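Local coordinates for Non-catalytic protein 1 (Piromyces equi, PDB 1WCU), which probably binds plant cell-wall polysaccharides such as cellulose and mannan as a family 29 carbohydrate-binding module, without catalytic activity of its own, at residues Ser18-Gly24 against Ile48-Asn54; Cys63-Lys69 against Asp100-Phe106. All coordinates share one frame; numbering follows the deposited sequence.

Contact 1: residues Ser18-Gly24 against Ile48-Asn54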
ATOM      1  N   SER A  18      12.937   0.668  -7.715  1.00 13.05           N
ATOM      2  CA  SER A  18      14.165   1.027  -7.006  1.00 13.28           C
ATOM      3  C   SER A  18      13.867   1.823  -5.742  1.00 11.85           C
ATOM      4  O   SER A  18      13.120   2.798  -5.776  1.00 12.87           O
ATOM      5  CB  SER A  18      15.040   1.865  -7.944  1.00 14.32           C
ATOM      6  OG  SER A  18      16.273   2.206  -7.342  1.00 18.96           O
ATOM      7  N   GLY A  19      14.462   1.398  -4.629  1.00 12.26           N
ATOM      8  CA  GLY A  19      14.386   2.139  -3.367  1.00 11.75           C
ATOM      9  C   GLY A  19      13.127   1.916  -2.537  1.00 11.09           C
ATOM     10  O   GLY A  19      12.807   2.737  -1.681  1.00 11.18           O
ATOM     11  N   PHE A  20      12.437   0.805  -2.773  1.00 10.62           N
ATOM     12  CA  PHE A  20      11.302   0.377  -1.946  1.00 10.80           C
ATOM     13  C   PHE A  20      11.570  -1.031  -1.466  1.00 11.55           C
ATOM     14  O   PHE A  20      12.160  -1.846  -2.184  1.00 13.17           O
ATOM     15  CB  PHE A  20       9.991   0.474  -2.731  1.00 10.40           C
ATOM     16  CG  PHE A  20       9.667   1.871  -3.143  1.00  9.98           C
ATOM     17  CD1 PHE A  20       9.104   2.757  -2.249  1.00  9.53           C
ATOM     18  CD2 PHE A  20      10.015   2.345  -4.396  1.00  9.83           C
ATOM     19  CE1 PHE A  20       8.854   4.055  -2.618  1.00 10.00           C
ATOM     20  CE2 PHE A  20       9.758   3.646  -4.752  1.00 10.00           C
ATOM     21  CZ  PHE A  20       9.184   4.489  -3.878  1.00  9.54           C
ATOM     22  N   ASP A  21      11.175  -1.319  -0.232  1.00 10.54           N
ATOM     23  CA  ASP A  21      11.412  -2.638   0.361  1.00 10.25           C
ATOM     24  C   ASP A  21      10.187  -3.021   1.192  1.00  9.79           C
ATOM     25  O   ASP A  21       9.422  -2.168   1.617  1.00 10.31           O
ATOM     26  CB  ASP A  21      12.678  -2.564   1.220  1.00 11.11           C
ATOM     27  CG  ASP A  21      13.181  -3.907   1.675  1.00 15.13           C
ATOM     28  OD1 ASP A  21      12.811  -4.943   1.071  1.00 22.10           O
ATOM     29  OD2 ASP A  21      13.986  -3.910   2.649  1.00 23.34           O
ATOM     30  N   ASN A  22      10.001  -4.314   1.415  1.00  8.65           N
ATOM     31  CA  ASN A  22       8.913  -4.824   2.226  1.00  8.51           C
ATOM     32  C   ASN A  22       9.408  -5.131   3.629  1.00  7.95           C
ATOM     33  O   ASN A  22      10.261  -6.013   3.816  1.00  8.28           O
ATOM     34  CB  ASN A  22       8.328  -6.099   1.612  1.00  7.80           C
ATOM     35  CG  ASN A  22       7.310  -6.768   2.505  1.00  7.98           C
ATOM     36  OD1 ASN A  22       6.515  -6.094   3.187  1.00  8.46           O
ATOM     37  ND2 ASN A  22       7.306  -8.113   2.513  1.00  8.62           N
ATOM     38  N   TRP A  23       8.888  -4.382   4.599  1.00  7.18           N
ATOM     39  CA  TRP A  23       9.162  -4.550   6.033  1.00  7.44           C
ATOM     40  C   TRP A  23       7.911  -5.070   6.790  1.00  7.46           C
ATOM     41  O   TRP A  23       7.655  -4.734   7.955  1.00  8.05           O
ATOM     42  CB  TRP A  23       9.625  -3.219   6.626  1.00  8.32           C
ATOM     43  CG  TRP A  23      10.977  -2.743   6.177  1.00  7.23           C
ATOM     44  CD1 TRP A  23      11.769  -3.252   5.189  1.00  8.38           C
ATOM     45  CD2 TRP A  23      11.702  -1.656   6.759  1.00  6.87           C
ATOM     46  NE1 TRP A  23      12.942  -2.518   5.103  1.00  7.90           N
ATOM     47  CE2 TRP A  23      12.929  -1.553   6.076  1.00  6.99           C
ATOM     48  CE3 TRP A  23      11.429  -0.755   7.811  1.00  7.95           C
ATOM     49  CZ2 TRP A  23      13.869  -0.563   6.396  1.00  8.34           C
ATOM     50  CZ3 TRP A  23      12.362   0.199   8.119  1.00  8.13           C
ATOM     51  CH2 TRP A  23      13.572   0.273   7.431  1.00  8.12           C
ATOM     52  N   GLY A  24       7.120  -5.894   6.101  1.00  7.78           N
ATOM     53  CA  GLY A  24       5.910  -6.462   6.692  1.00  8.09           C
ATOM     54  C   GLY A  24       6.162  -7.593   7.658  1.00  8.50           C
ATOM     55  O   GLY A  24       7.258  -7.783   8.128  1.00  9.68           O
ATOM     56  N   ILE A  48       2.009  -6.761   4.206  1.00  6.75           N
ATOM     57  CA  ILE A  48       3.192  -6.119   3.632  1.00  7.11           C
ATOM     58  C   ILE A  48       3.271  -4.698   4.187  1.00  6.91           C
ATOM     59  O   ILE A  48       2.253  -4.113   4.579  1.00  7.06           O
ATOM     60  CB  ILE A  48       3.207  -6.109   2.096  1.00  7.47           C
ATOM     61  CG1 ILE A  48       1.957  -5.428   1.531  1.00  7.81           C
ATOM     62  CG2 ILE A  48       3.440  -7.494   1.564  1.00  8.93           C
ATOM     63  CD1 ILE A  48       2.074  -5.121   0.063  1.00  8.69           C
ATOM     64  N   SER A  49       4.473  -4.150   4.267  1.00  6.82           N
ATOM     65  CA  SER A  49       4.655  -2.755   4.674  1.00  6.60           C
ATOM     66  C   SER A  49       5.762  -2.170   3.797  1.00  6.62           C
ATOM     67  O   SER A  49       6.946  -2.517   3.938  1.00  6.99           O
ATOM     68  CB  SER A  49       4.971  -2.646   6.158  1.00  7.24           C
ATOM     69  OG  SER A  49       5.069  -1.274   6.491  1.00  7.12           O
ATOM     70  N   LEU A  50       5.364  -1.331   2.845  1.00  6.37           N
ATOM     71  CA  LEU A  50       6.260  -0.920   1.784  1.00  6.95           C
ATOM     72  C   LEU A  50       6.954   0.371   2.197  1.00  6.52           C
ATOM     73  O   LEU A  50       6.346   1.456   2.237  1.00  6.25           O
ATOM     74  CB  LEU A  50       5.505  -0.786   0.456  1.00  7.50           C
ATOM     75  CG  LEU A  50       4.793  -2.082   0.042  1.00  8.13           C
ATOM     76  CD1 LEU A  50       3.969  -1.827  -1.219  1.00 10.37           C
ATOM     77  CD2 LEU A  50       5.784  -3.241  -0.180  1.00  9.99           C
ATOM     78  N   LYS A  51       8.226   0.207   2.533  1.00  7.07           N
ATOM     79  CA  LYS A  51       9.109   1.255   3.059  1.00  7.29           C
ATOM     80  C   LYS A  51       9.795   2.002   1.926  1.00  7.73           C
ATOM     81  O   LYS A  51      10.341   1.395   1.011  1.00  7.45           O
ATOM     82  CB  LYS A  51      10.158   0.603   3.989  1.00  7.47           C
ATOM     83  CG  LYS A  51      11.368   1.467   4.353  1.00  7.52           C
ATOM     84  CD  LYS A  51      11.051   2.569   5.376  1.00  8.84           C
ATOM     85  CE  LYS A  51      12.350   3.320   5.718  1.00 10.10           C
ATOM     86  NZ  LYS A  51      12.280   4.256   6.879  1.00 12.65           N
ATOM     87  N   ASN A  52       9.728   3.331   2.001  1.00  8.39           N
ATOM     88  CA  ASN A  52      10.452   4.221   1.091  1.00  9.11           C
ATOM     89  C   ASN A  52      11.879   4.404   1.592  1.00  9.39           C
ATOM     90  O   ASN A  52      12.089   4.981   2.655  1.00  9.96           O
ATOM     91  CB  ASN A  52       9.720   5.570   1.024  1.00  8.88           C
ATOM     92  CG  ASN A  52      10.144   6.418  -0.136  1.00 11.36           C
ATOM     93  OD1 ASN A  52      11.248   6.280  -0.662  1.00 12.24           O
ATOM     94  ND2 ASN A  52       9.252   7.275  -0.577  1.00 13.07           N
ATOM     95  N   LEU A  53      12.840   3.911   0.809  1.00 10.05           N
ATOM     96  CA  LEU A  53      14.266   4.088   1.092  1.00 11.56           C
ATOM     97  C   LEU A  53      14.886   5.227   0.295  1.00 12.86           C
ATOM     98  O   LEU A  53      16.069   5.525   0.476  1.00 14.60           O
ATOM     99  CB  LEU A  53      15.014   2.783   0.798  1.00 12.17           C
ATOM    100  CG  LEU A  53      14.560   1.588   1.646  1.00 14.52           C
ATOM    101  CD1 LEU A  53      15.155   0.302   1.062  1.00 16.11           C
ATOM    102  CD2 LEU A  53      14.932   1.765   3.100  1.00 16.22           C
ATOM    103  N   ASN A  54      14.102   5.863  -0.569  1.00 13.11           N
ATOM    104  CA  ASN A  54      14.606   6.974  -1.385  1.00 13.96           C
ATOM    105  C   ASN A  54      14.641   8.263  -0.560  1.00 15.23           C
ATOM    106  O   ASN A  54      15.599   9.050  -0.638  1.00 17.18           O
ATOM    107  CB  ASN A  54      13.750   7.154  -2.632  1.00 14.14           C
ATOM    108  CG  ASN A  54      13.790   5.949  -3.555  1.00 14.05           C
ATOM    109  OD1 ASN A  54      12.745   5.355  -3.879  1.00 19.06           O
ATOM    110  ND2 ASN A  54      14.985   5.559  -3.974  1.00 12.18           N
TER
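Asp21 and Lys51 form the central pair of an antiparallel edge contact, in which the short strand 20-22, outermost in a five-stranded sheet, lies along strand 47-52. Lys51 N donates to Asp21 O at 2.8 Å, and Asp21 N returns a bond to Lys51 O. Just past the strand, Trp23 N meets Ser49 O almost straight, at 171°. The indole then lies over Lys51, whose CG stands 3.7 Å from the centroid of its six-membered ring, a CH-pi contact over the face. A bend at chi2 (75°) leads Lys51 CD and CE on beneath the ring, while NZ forms a salt bridge with Asp115. Asp21 OD2 accepts Trp23 NE1 at 3.0 Å in the indole plane, helping to fix its rotation.

In this beta-sandwich the other face, with Phe20, Asn22, Leu50 and Asn52, is the inward one: Phe20 and Leu50 pack on Val9 of the second sheet, and Phe20 CE1 lies 3.7 Å from Asn52 CG. Asn22 OD1 takes Ser49 N end-on at 3.0 Å and, from above its amide plane, Gly24 N, forming an Asx turn. A leucine in place of Asn22 would probably leave both backbone N-H groups without this acceptor and let the turn relax. Gly24 fits because any CB would collide with Ile48 CA.

Contact 2: residues Cys63-Lys69 against Asp100-Phe106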
ATOM      1  N   CYS A  63      -2.199  11.118  -0.907  1.00  8.11           N
ATOM      2  CA  CYS A  63      -3.118  10.099  -1.396  1.00  8.00           C
ATOM      3  C   CYS A  63      -2.359   8.827  -1.705  1.00  8.05           C
ATOM      4  O   CYS A  63      -1.290   8.877  -2.331  1.00  7.75           O
ATOM      5  CB  CYS A  63      -3.807  10.599  -2.649  1.00  8.21           C
ATOM      6  SG  CYS A  63      -5.166   9.507  -3.215  1.00 10.62           S
ATOM      7  N   ILE A  64      -2.910   7.700  -1.276  1.00  7.95           N
ATOM      8  CA  ILE A  64      -2.405   6.390  -1.656  1.00  8.03           C
ATOM      9  C   ILE A  64      -3.390   5.769  -2.647  1.00  7.79           C
ATOM     10  O   ILE A  64      -4.574   5.601  -2.335  1.00  8.53           O
ATOM     11  CB  ILE A  64      -2.228   5.469  -0.415  1.00  8.14           C
ATOM     12  CG1 ILE A  64      -1.138   6.013   0.523  1.00  8.03           C
ATOM     13  CG2 ILE A  64      -1.897   4.034  -0.825  1.00  9.03           C
ATOM     14  CD1 ILE A  64      -1.166   5.455   1.928  1.00  8.30           C
ATOM     15  N   TYR A  65      -2.884   5.420  -3.826  1.00  7.63           N
ATOM     16  CA  TYR A  65      -3.637   4.751  -4.889  1.00  7.57           C
ATOM     17  C   TYR A  65      -3.070   3.354  -5.078  1.00  7.72           C
ATOM     18  O   TYR A  65      -1.844   3.164  -5.049  1.00  8.10           O
ATOM     19  CB  TYR A  65      -3.517   5.532  -6.201  1.00  8.14           C
ATOM     20  CG  TYR A  65      -4.096   4.836  -7.405  1.00  8.18           C
ATOM     21  CD1 TYR A  65      -3.357   3.914  -8.109  1.00  9.59           C
ATOM     22  CD2 TYR A  65      -5.385   5.111  -7.844  1.00  8.82           C
ATOM     23  CE1 TYR A  65      -3.887   3.270  -9.231  1.00  9.81           C
ATOM     24  CE2 TYR A  65      -5.922   4.462  -8.957  1.00  8.90           C
ATOM     25  CZ  TYR A  65      -5.167   3.553  -9.637  1.00 10.58           C
ATOM     26  OH  TYR A  65      -5.686   2.894 -10.746  1.00 12.51           O
ATOM     27  N   LEU A  66      -3.944   2.377  -5.288  1.00  7.27           N
ATOM     28  CA  LEU A  66      -3.532   1.066  -5.814  1.00  7.55           C
ATOM     29  C   LEU A  66      -4.723   0.336  -6.399  1.00  7.65           C
ATOM     30  O   LEU A  66      -5.885   0.724  -6.160  1.00  7.54           O
ATOM     31  CB  LEU A  66      -2.849   0.210  -4.738  1.00  7.73           C
ATOM     32  CG  LEU A  66      -3.736  -0.496  -3.711  1.00  9.81           C
ATOM     33  CD1 LEU A  66      -2.913  -1.514  -2.915  1.00 10.59           C
ATOM     34  CD2 LEU A  66      -4.385   0.484  -2.786  1.00 12.44           C
ATOM     35  N   GLN A  67      -4.419  -0.709  -7.153  1.00  7.03           N
ATOM     36  CA  GLN A  67      -5.428  -1.656  -7.628  1.00  8.24           C
ATOM     37  C   GLN A  67      -5.257  -2.993  -6.904  1.00  7.71           C
ATOM     38  O   GLN A  67      -4.132  -3.462  -6.699  1.00  8.04           O
ATOM     39  CB  GLN A  67      -5.327  -1.850  -9.142  1.00  8.64           C
ATOM     40  CG  GLN A  67      -5.531  -0.561  -9.921  1.00  9.77           C
ATOM     41  CD  GLN A  67      -5.508  -0.726 -11.426  1.00 12.16           C
ATOM     42  OE1 GLN A  67      -5.468   0.278 -12.161  1.00 18.68           O
ATOM     43  NE2 GLN A  67      -5.498  -1.961 -11.896  1.00 14.27           N
ATOM     44  N   VAL A  68      -6.388  -3.592  -6.533  1.00  7.55           N
ATOM     45  CA  VAL A  68      -6.395  -4.872  -5.817  1.00  7.90           C
ATOM     46  C   VAL A  68      -7.366  -5.839  -6.490  1.00  7.95           C
ATOM     47  O   VAL A  68      -8.455  -5.431  -6.915  1.00  8.51           O
ATOM     48  CB  VAL A  68      -6.833  -4.703  -4.355  1.00  8.30           C
ATOM     49  CG1 VAL A  68      -6.693  -6.025  -3.599  1.00  8.62           C
ATOM     50  CG2 VAL A  68      -6.010  -3.618  -3.682  1.00  9.25           C
ATOM     51  N   LYS A  69      -6.968  -7.116  -6.569  1.00  7.84           N
ATOM     52  CA  LYS A  69      -7.818  -8.233  -6.990  1.00  8.51           C
ATOM     53  C   LYS A  69      -7.638  -9.299  -5.937  1.00  7.73           C
ATOM     54  O   LYS A  69      -6.513  -9.696  -5.648  1.00  7.93           O
ATOM     55  CB  LYS A  69      -7.377  -8.759  -8.363  1.00  8.89           C
ATOM     56  CG  LYS A  69      -8.116 -10.016  -8.796  1.00  9.23           C
ATOM     57  CD  LYS A  69      -7.669 -10.486 -10.171  1.00 11.21           C
ATOM     58  CE  LYS A  69      -6.321 -11.096 -10.171  1.00 14.93           C
ATOM     59  NZ  LYS A  69      -5.988 -11.637 -11.539  1.00 18.45           N
ATOM     60  N   ASP A 100     -11.784  -8.871 -10.555  1.00 11.88           N
ATOM     61  CA  ASP A 100     -10.701  -8.258 -11.330  1.00 11.71           C
ATOM     62  C   ASP A 100     -10.135  -7.115 -10.517  1.00 11.15           C
ATOM     63  O   ASP A 100     -10.606  -6.832  -9.415  1.00 11.31           O
ATOM     64  CB  ASP A 100     -11.212  -7.748 -12.688  1.00 12.74           C
ATOM     65  CG  ASP A 100     -10.129  -7.752 -13.782  1.00 15.09           C
ATOM     66  OD1 ASP A 100      -8.907  -7.737 -13.481  1.00 17.86           O
ATOM     67  OD2 ASP A 100     -10.513  -7.772 -14.982  1.00 21.50           O
ATOM     68  N   PHE A 101      -9.103  -6.473 -11.047  1.00 10.09           N
ATOM     69  CA  PHE A 101      -8.477  -5.345 -10.358  1.00 10.33           C
ATOM     70  C   PHE A 101      -9.432  -4.172 -10.181  1.00 10.79           C
ATOM     71  O   PHE A 101     -10.080  -3.723 -11.133  1.00 12.80           O
ATOM     72  CB  PHE A 101      -7.186  -4.939 -11.093  1.00 10.53           C
ATOM     73  CG  PHE A 101      -6.078  -5.930 -10.891  1.00  9.25           C
ATOM     74  CD1 PHE A 101      -5.276  -5.869  -9.768  1.00 10.30           C
ATOM     75  CD2 PHE A 101      -5.896  -6.983 -11.767  1.00 10.82           C
ATOM     76  CE1 PHE A 101      -4.294  -6.817  -9.542  1.00 10.97           C
ATOM     77  CE2 PHE A 101      -4.916  -7.923 -11.552  1.00 11.98           C
ATOM     78  CZ  PHE A 101      -4.114  -7.846 -10.431  1.00 10.78           C
ATOM     79  N   THR A 102      -9.534  -3.716  -8.939  1.00  9.89           N
ATOM     80  CA  THR A 102     -10.384  -2.594  -8.531  1.00  9.79           C
ATOM     81  C   THR A 102      -9.479  -1.454  -8.048  1.00  9.06           C
ATOM     82  O   THR A 102      -8.534  -1.686  -7.295  1.00  8.39           O
ATOM     83  CB  THR A 102     -11.278  -3.037  -7.361  1.00 10.36           C
ATOM     84  OG1 THR A 102     -12.046  -4.181  -7.764  1.00 12.63           O
ATOM     85  CG2 THR A 102     -12.198  -1.946  -6.858  1.00 10.38           C
ATOM     86  N   GLU A 103      -9.761  -0.227  -8.485  1.00  9.00           N
ATOM     87  CA  GLU A 103      -9.017   0.940  -8.060  1.00  9.93           C
ATOM     88  C   GLU A 103      -9.490   1.428  -6.704  1.00  9.24           C
ATOM     89  O   GLU A 103     -10.707   1.465  -6.437  1.00 10.17           O
ATOM     90  CB  GLU A 103      -9.219   2.104  -9.045  1.00 10.28           C
ATOM     91  CG  GLU A 103      -8.859   1.807 -10.490  1.00 12.48           C
ATOM     92  CD  GLU A 103      -9.006   3.040 -11.371  1.00 14.56           C
ATOM     93  OE1 GLU A 103     -10.115   3.265 -11.904  1.00 18.80           O
ATOM     94  OE2 GLU A 103      -8.021   3.762 -11.547  1.00 17.11           O
ATOM     95  N   TYR A 104      -8.538   1.835  -5.868  1.00  8.35           N
ATOM     96  CA  TYR A 104      -8.807   2.483  -4.604  1.00  8.86           C
ATOM     97  C   TYR A 104      -7.933   3.727  -4.467  1.00  8.83           C
ATOM     98  O   TYR A 104      -6.756   3.708  -4.864  1.00  8.36           O
ATOM     99  CB  TYR A 104      -8.464   1.544  -3.450  1.00  8.68           C
ATOM    100  CG  TYR A 104      -9.280   0.263  -3.370  1.00  7.94           C
ATOM    101  CD1 TYR A 104      -8.918  -0.875  -4.087  1.00  8.22           C
ATOM    102  CD2 TYR A 104     -10.407   0.181  -2.559  1.00  8.25           C
ATOM    103  CE1 TYR A 104      -9.670  -2.041  -4.020  1.00  8.53           C
ATOM    104  CE2 TYR A 104     -11.149  -0.988  -2.480  1.00  7.30           C
ATOM    105  CZ  TYR A 104     -10.775  -2.092  -3.214  1.00  8.64           C
ATOM    106  OH  TYR A 104     -11.490  -3.278  -3.115  1.00  8.76           O
ATOM    107  N   LYS A 105      -8.495   4.770  -3.870  1.00  9.17           N
ATOM    108  CA  LYS A 105      -7.761   5.972  -3.469  1.00 10.46           C
ATOM    109  C   LYS A 105      -8.068   6.251  -2.009  1.00 10.75           C
ATOM    110  O   LYS A 105      -9.238   6.334  -1.638  1.00 11.71           O
ATOM    111  CB  LYS A 105      -8.210   7.187  -4.273  1.00 11.14           C
ATOM    112  CG  LYS A 105      -7.700   7.220  -5.680  1.00 13.01           C
ATOM    113  CD  LYS A 105      -7.909   8.576  -6.343  1.00 13.93           C
ATOM    114  CE  LYS A 105      -9.378   8.963  -6.449  1.00 14.87           C
ATOM    115  NZ  LYS A 105      -9.605  10.167  -7.311  1.00 16.05           N
ATOM    116  N   PHE A 106      -7.031   6.403  -1.191  1.00  9.66           N
ATOM    117  CA  PHE A 106      -7.172   6.634   0.253  1.00 10.32           C
ATOM    118  C   PHE A 106      -6.509   7.954   0.635  1.00 10.35           C
ATOM    119  O   PHE A 106      -5.346   8.175   0.339  1.00  9.47           O
ATOM    120  CB  PHE A 106      -6.567   5.503   1.078  1.00 11.59           C
ATOM    121  CG  PHE A 106      -7.063   4.123   0.697  1.00 10.97           C
ATOM    122  CD1 PHE A 106      -8.383   3.778   0.887  1.00 13.25           C
ATOM    123  CD2 PHE A 106      -6.210   3.204   0.135  1.00 12.81           C
ATOM    124  CE1 PHE A 106      -8.842   2.509   0.541  1.00 13.88           C
ATOM    125  CE2 PHE A 106      -6.665   1.946  -0.211  1.00 14.40           C
ATOM    126  CZ  PHE A 106      -7.971   1.604   0.007  1.00 13.27           C
TER
HETATM  127  O   HOH W   1     -10.383  -5.418  -4.373  1.00  9.43           O
HETATM  128  O   HOH W   2      -7.106 -10.051 -13.797  1.00 35.99           O
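Tyr65 and Glu103 meet through polar ends: Tyr65 OH lies 2.6 Å from Glu103 OE2, which approaches the ring at its edge, with the carboxylate plane turned 81° from it. The same hydroxyl is 3.0 Å from Gln67 OE1, and its single proton cannot serve both acceptors at once. Lys105 CG also borders the Tyr65 ring in its plane, and His144 stacks on the ring.

On the same side of the sheet, Lys69 CB sits 3.7 Å from the centroid of the Phe101 ring, directly over its face. The lysine chain turns at chi3 (73°), keeping CE against Phe101 CE2, and NZ then pairs with Asp33; a water links NZ to Asp100 OD1. That carboxylate oxygen also accepts Phe101 N at 2.7 Å, at the corner the chain turns at Asp100.

These strands are antiparallel neighbours in one sheet of a beta-sandwich, joined by paired backbone bonds at Ile64-Phe106, Leu66-Tyr104 and Val68-Thr102. The side chains of those pairs occupy the opposite face, which looks toward the other sheet and is accordingly rich in hydrophobic groups. There Leu66 CD2 touches the edge of the Phe106 ring, 3.7 Å from CE2, and Val68 CB lies 3.9 Å from Tyr104 CE1. Tyrosine suits the margin of this layer: its OH bonds to Arg96 N and to a water that donates to Val68 O. Farther out, Phe106 packs on Val76 and Val92 and Ile64 on Val78, while Cys63 is tied by a disulfide to Cys141.

The two contacts belong to different sheets of the sandwich and lie on opposite sides of the chain's centre, 18 Å apart between centres and about 7 Å between nearest atoms, without touching. They follow in series: strand 47-52 of contact 1 is succeeded directly by strand 62-70 of contact 2. Each sends one face toward the interior, where it meets strands of the other sheet: contact 1 packs on strands 6-10 and 35-38, contact 2 on strands 74-79 and 90-98. A glycerol, probably from the crystallisation liquor, lies about 4 Å from the Trp23 side chain in contact 1, while contact 2 contributes Cys63, one half of the disulfide with Cys141.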